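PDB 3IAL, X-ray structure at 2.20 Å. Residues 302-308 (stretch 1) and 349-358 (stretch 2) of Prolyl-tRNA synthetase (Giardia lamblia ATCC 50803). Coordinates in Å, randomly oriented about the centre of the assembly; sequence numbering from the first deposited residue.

Stretch 1 302-308: VVIIPIG
Stretch 2 349-358: SMGDKLYYYE

The packing of a helix against a strand is usually a matter of shape rather than polarity, and this pair of segments from prolyl-tRNA synthetase is a compact example. Residues from Val302 run as an extended strand, with phi near -100 to -140° and psi 113 to 129° through Pro306, rising to 155° at Ile307; Pro306 is tighter at -69/128. Gly308 follows at 67/18, a positive phi that favours glycine. The helix begins at Met350, with phi -46 to -73° and psi -31 to -51°, and continues beyond Glu358. The two axes are almost exactly antiparallel, at 176°, and approach to 11.0 Å, so the start of one element lies beside the end of the other: Val303 CA is 7.9 Å from Tyr357 CA, and Ile307 CA is 8.1 Å from Met350 CA.

The first turn of the helix is secured by its own cap. Ser349, with chi1 at 78° (p), accepts a hydrogen bond at OG from Asp352 N at 3.2 Å, while Lys353 N to Ser349 O, at 3.0 Å, opens the regular i to i+4 ladder. No hydrogen bond crosses between the two stretches; contact between side chains does the work, burying 307 Å² in all.

Strand alternation decides which side chains take part. Val303 and Ile305 point toward the helix, whereas Val302 and Ile304 lie out of its reach. The helix answers with residues spaced three or four apart: Met350, Lys353, Leu354 and Tyr357.

Ile305 is the central bump, with the largest covered area of any residue here. With its chi1 at -60° (m) and chi2 at 168° (t), CG2 rests 3.5 Å from Met350 SD and 3.9 Å from Lys353 NZ; CD1 lies 4.1 Å from Met350 CE and faces the groove bordered by Leu354 CD2 and Tyr357 CD2, 4.3 Å from each. Leu354 is m, t (-68, -166°), its CA-to-CB bond sideways and its end coming nearer the strand. A beta-branched residue suits the extended backbone and fills the hollow formed by Met350, Leu354 and Tyr357.

Met350 closes one end. Its CA-to-CB bond points sideways, but an m, m, m chain (-83, -58, -69°) folds the flexible thioether nearer the strand, where SD also lies 3.9 Å from Ile307 CG2. Ile307 itself sets out sideways, with chi1 at 64° (p) and chi2 at 178° (t).

At the other end a flat ring meets a small knob. Tyr357 points toward the strand with chi1 at -66° (m) and chi2 at -59°, and Val303, with chi1 at 56° (p), places CG2 over one face of the ring. That methyl is 3.8 Å from the ring centroid and 13° off its normal, a CH-pi contact; the closest ring atom is CZ, also 3.8 Å from Val303 CG2. The compact valine fits beneath the broad aromatic plate, whose hydroxyl is hydrogen-bonded elsewhere in the structure.

Lys353 shows how a charged residue can line an apolar seam. From chi1 at -78° (m) its chain extends through three t torsions; the residue is buried, and NZ is hydrogen-bonded elsewhere in the structure. Pro306, pointing away, offers little more than its backbone edge, with O 4.3 Å from Lys353 NZ.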

ATOM      1  N   VAL B 302      18.416  -8.344  11.606  1.00 33.79           N
ATOM      2  CA  VAL B 302      19.398  -9.167  12.310  1.00 33.32           C
ATOM      3  C   VAL B 302      19.272 -10.630  11.904  1.00 33.16           C
ATOM      4  O   VAL B 302      18.189 -11.199  11.943  1.00 33.56           O
ATOM      5  CB  VAL B 302      19.194  -9.093  13.834  1.00 31.71           C
ATOM      6  CG1 VAL B 302      20.171 -10.025  14.555  1.00 34.73           C
ATOM      7  CG2 VAL B 302      19.341  -7.661  14.335  1.00 33.79           C
ATOM      8  N   VAL B 303      20.383 -11.241  11.517  1.00 35.13           N
ATOM      9  CA  VAL B 303      20.391 -12.683  11.286  1.00 34.72           C
ATOM     10  C   VAL B 303      21.199 -13.343  12.401  1.00 35.59           C
ATOM     11  O   VAL B 303      22.350 -12.982  12.641  1.00 37.39           O
ATOM     12  CB  VAL B 303      20.936 -13.056   9.895  1.00 34.24           C
ATOM     13  CG1 VAL B 303      22.354 -12.491   9.669  1.00 32.49           C
ATOM     14  CG2 VAL B 303      20.891 -14.577   9.707  1.00 32.89           C
ATOM     15  N   ILE B 304      20.583 -14.292  13.097  1.00 35.26           N
ATOM     16  CA  ILE B 304      21.259 -15.003  14.173  1.00 35.32           C
ATOM     17  C   ILE B 304      21.691 -16.347  13.626  1.00 34.02           C
ATOM     18  O   ILE B 304      20.875 -17.091  13.099  1.00 32.94           O
ATOM     19  CB  ILE B 304      20.348 -15.198  15.402  1.00 35.09           C
ATOM     20  CG1 ILE B 304      19.685 -13.880  15.806  1.00 36.05           C
ATOM     21  CG2 ILE B 304      21.146 -15.727  16.572  1.00 36.51           C
ATOM     22  CD1 ILE B 304      18.818 -13.988  17.064  1.00 33.63           C
ATOM     23  N   ILE B 305      22.977 -16.654  13.745  1.00 35.51           N
ATOM     24  CA  ILE B 305      23.532 -17.876  13.178  1.00 34.03           C
ATOM     25  C   ILE B 305      24.084 -18.790  14.274  1.00 33.80           C
ATOM     26  O   ILE B 305      25.049 -18.439  14.949  1.00 33.22           O
ATOM     27  CB  ILE B 305      24.638 -17.564  12.155  1.00 35.32           C
ATOM     28  CG1 ILE B 305      24.074 -16.706  11.014  1.00 34.92           C
ATOM     29  CG2 ILE B 305      25.231 -18.865  11.589  1.00 30.17           C
ATOM     30  CD1 ILE B 305      25.136 -16.098  10.105  1.00 36.58           C
ATOM     31  N   PRO B 306      23.453 -19.957  14.472  1.00 32.64           N
ATOM     32  CA  PRO B 306      24.051 -20.955  15.352  1.00 34.41           C
ATOM     33  C   PRO B 306      25.318 -21.520  14.715  1.00 33.79           C
ATOM     34  O   PRO B 306      25.280 -21.916  13.558  1.00 33.05           O
ATOM     35  CB  PRO B 306      22.971 -22.046  15.460  1.00 34.02           C
ATOM     36  CG  PRO B 306      21.788 -21.548  14.720  1.00 34.85           C
ATOM     37  CD  PRO B 306      22.213 -20.435  13.846  1.00 32.87           C
ATOM     38  N   ILE B 307      26.429 -21.524  15.447  1.00 35.62           N
ATOM     39  CA  ILE B 307      27.680 -22.067  14.922  1.00 36.10           C
ATOM     40  C   ILE B 307      28.107 -23.314  15.686  1.00 38.14           C
ATOM     41  O   ILE B 307      27.726 -23.510  16.848  1.00 36.71           O
ATOM     42  CB  ILE B 307      28.836 -21.025  14.905  1.00 36.92           C
ATOM     43  CG1 ILE B 307      29.218 -20.566  16.314  1.00 39.20           C
ATOM     44  CG2 ILE B 307      28.469 -19.837  14.035  1.00 35.50           C
ATOM     45  CD1 ILE B 307      30.383 -19.580  16.332  1.00 40.26           C
ATOM     46  N   GLY B 308      28.887 -24.157  15.007  1.00 38.20           N
ATOM     47  CA  GLY B 308      29.444 -25.367  15.599  1.00 38.82           C
ATOM     48  C   GLY B 308      28.449 -26.451  15.967  1.00 39.73           C
ATOM     49  O   GLY B 308      28.775 -27.337  16.753  1.00 38.53           O
ATOM     50  N   SER B 349      28.322 -23.899   4.804  1.00 40.71           N
ATOM     51  CA  SER B 349      29.468 -23.371   5.539  1.00 39.42           C
ATOM     52  C   SER B 349      29.220 -21.921   5.965  1.00 38.58           C
ATOM     53  O   SER B 349      28.399 -21.223   5.369  1.00 35.59           O
ATOM     54  CB  SER B 349      30.740 -23.455   4.692  1.00 38.38           C
ATOM     55  OG  SER B 349      30.789 -22.416   3.734  1.00 36.95           O
ATOM     56  N   MET B 350      29.935 -21.469   6.990  1.00 38.70           N
ATOM     57  CA  MET B 350      29.832 -20.076   7.419  1.00 41.12           C
ATOM     58  C   MET B 350      30.211 -19.104   6.307  1.00 41.33           C
ATOM     59  O   MET B 350      29.558 -18.076   6.144  1.00 42.76           O
ATOM     60  CB  MET B 350      30.669 -19.798   8.674  1.00 42.04           C
ATOM     61  CG  MET B 350      29.966 -20.182   9.971  1.00 44.96           C
ATOM     62  SD  MET B 350      28.384 -19.327  10.195  1.00 48.11           S
ATOM     63  CE  MET B 350      28.921 -17.647  10.464  1.00 41.86           C
ATOM     64  N   GLY B 351      31.250 -19.434   5.545  1.00 40.08           N
ATOM     65  CA  GLY B 351      31.663 -18.625   4.396  1.00 40.59           C
ATOM     66  C   GLY B 351      30.532 -18.355   3.417  1.00 40.35           C
ATOM     67  O   GLY B 351      30.340 -17.218   2.980  1.00 40.30           O
ATOM     68  N   ASP B 352      29.784 -19.403   3.075  1.00 40.05           N
ATOM     69  CA  ASP B 352      28.656 -19.287   2.152  1.00 40.07           C
ATOM     70  C   ASP B 352      27.487 -18.524   2.783  1.00 39.47           C
ATOM     71  O   ASP B 352      26.832 -17.728   2.106  1.00 36.65           O
ATOM     72  CB  ASP B 352      28.201 -20.669   1.672  1.00 41.43           C
ATOM     73  CG  ASP B 352      29.283 -21.404   0.881  1.00 46.42           C
ATOM     74  OD1 ASP B 352      30.226 -20.746   0.385  1.00 48.85           O
ATOM     75  OD2 ASP B 352      29.192 -22.644   0.758  1.00 52.08           O
ATOM     76  N   LYS B 353      27.240 -18.741   4.075  1.00 37.99           N
ATOM     77  CA  LYS B 353      26.195 -17.987   4.774  1.00 38.09           C
ATOM     78  C   LYS B 353      26.523 -16.501   4.813  1.00 37.35           C
ATOM     79  O   LYS B 353      25.669 -15.672   4.514  1.00 37.38           O
ATOM     80  CB  LYS B 353      25.992 -18.484   6.200  1.00 37.45           C
ATOM     81  CG  LYS B 353      25.194 -19.758   6.313  1.00 39.04           C
ATOM     82  CD  LYS B 353      24.967 -20.105   7.772  1.00 39.77           C
ATOM     83  CE  LYS B 353      24.541 -21.555   7.933  1.00 43.90           C
ATOM     84  NZ  LYS B 353      24.455 -21.957   9.368  1.00 45.90           N
ATOM     85  N   LEU B 354      27.762 -16.183   5.186  1.00 36.42           N
ATOM     86  CA  LEU B 354      28.216 -14.804   5.303  1.00 36.88           C
ATOM     87  C   LEU B 354      28.156 -14.081   3.968  1.00 35.58           C
ATOM     88  O   LEU B 354      27.648 -12.974   3.902  1.00 33.25           O
ATOM     89  CB  LEU B 354      29.639 -14.735   5.871  1.00 37.39           C
ATOM     90  CG  LEU B 354      29.807 -15.154   7.334  1.00 41.24           C
ATOM     91  CD1 LEU B 354      31.174 -14.721   7.875  1.00 41.98           C
ATOM     92  CD2 LEU B 354      28.689 -14.588   8.187  1.00 41.74           C
ATOM     93  N   TYR B 355      28.674 -14.715   2.918  1.00 34.49           N
ATOM     94  CA  TYR B 355      28.556 -14.191   1.563  1.00 34.71           C
ATOM     95  C   TYR B 355      27.132 -13.730   1.268  1.00 34.26           C
ATOM     96  O   TYR B 355      26.924 -12.608   0.800  1.00 32.98           O
ATOM     97  CB  TYR B 355      28.955 -15.252   0.525  1.00 35.73           C
ATOM     98  CG  TYR B 355      28.521 -14.897  -0.882  1.00 34.85           C
ATOM     99  CD1 TYR B 355      29.217 -13.937  -1.623  1.00 36.45           C
ATOM    100  CD2 TYR B 355      27.404 -15.493  -1.465  1.00 36.23           C
ATOM    101  CE1 TYR B 355      28.826 -13.593  -2.909  1.00 36.59           C
ATOM    102  CE2 TYR B 355      26.997 -15.157  -2.766  1.00 35.56           C
ATOM    103  CZ  TYR B 355      27.715 -14.205  -3.478  1.00 37.34           C
ATOM    104  OH  TYR B 355      27.337 -13.856  -4.753  1.00 37.98           O
ATOM    105  N   TYR B 356      26.169 -14.612   1.542  1.00 33.59           N
ATOM    106  CA  TYR B 356      24.765 -14.380   1.211  1.00 33.88           C
ATOM    107  C   TYR B 356      24.165 -13.221   2.012  1.00 35.57           C
ATOM    108  O   TYR B 356      23.554 -12.329   1.435  1.00 37.27           O
ATOM    109  CB  TYR B 356      23.948 -15.660   1.429  1.00 33.48           C
ATOM    110  CG  TYR B 356      22.457 -15.513   1.198  1.00 33.10           C
ATOM    111  CD1 TYR B 356      21.921 -15.569  -0.087  1.00 35.83           C
ATOM    112  CD2 TYR B 356      21.580 -15.326   2.265  1.00 35.31           C
ATOM    113  CE1 TYR B 356      20.550 -15.439  -0.307  1.00 35.38           C
ATOM    114  CE2 TYR B 356      20.200 -15.188   2.059  1.00 37.56           C
ATOM    115  CZ  TYR B 356      19.696 -15.248   0.769  1.00 36.65           C
ATOM    116  OH  TYR B 356      18.344 -15.123   0.550  1.00 39.74           O
ATOM    117  N   TYR B 357      24.333 -13.243   3.330  1.00 35.03           N
ATOM    118  CA  TYR B 357      23.764 -12.202   4.187  1.00 36.26           C
ATOM    119  C   TYR B 357      24.424 -10.846   3.979  1.00 36.35           C
ATOM    120  O   TYR B 357      23.760  -9.812   4.087  1.00 35.71           O
ATOM    121  CB  TYR B 357      23.747 -12.630   5.667  1.00 34.41           C
ATOM    122  CG  TYR B 357      22.799 -13.790   5.878  1.00 34.25           C
ATOM    123  CD1 TYR B 357      21.450 -13.662   5.562  1.00 34.73           C
ATOM    124  CD2 TYR B 357      23.248 -15.020   6.339  1.00 32.77           C
ATOM    125  CE1 TYR B 357      20.568 -14.716   5.723  1.00 33.59           C
ATOM    126  CE2 TYR B 357      22.369 -16.091   6.497  1.00 36.27           C
ATOM    127  CZ  TYR B 357      21.026 -15.929   6.182  1.00 35.93           C
ATOM    128  OH  TYR B 357      20.124 -16.966   6.320  1.00 36.88           O
ATOM    129  N   GLU B 358      25.708 -10.844   3.632  1.00 34.75           N
ATOM    130  CA  GLU B 358      26.374  -9.594   3.286  1.00 35.55           C
ATOM    131  C   GLU B 358      25.919  -9.089   1.917  1.00 32.14           C
ATOM    132  O   GLU B 358      25.683  -7.894   1.749  1.00 28.75           O
ATOM    133  CB  GLU B 358      27.892  -9.738   3.386  1.00 36.92           C
ATOM    134  CG  GLU B 358      28.333  -9.950   4.854  1.00 41.45           C
ATOM    135  CD  GLU B 358      29.790  -9.614   5.121  1.00 47.94           C
ATOM    136  OE1 GLU B 358      30.576  -9.466   4.152  1.00 49.04           O
ATOM    137  OE2 GLU B 358      30.141  -9.497   6.319  1.00 53.97           O
TER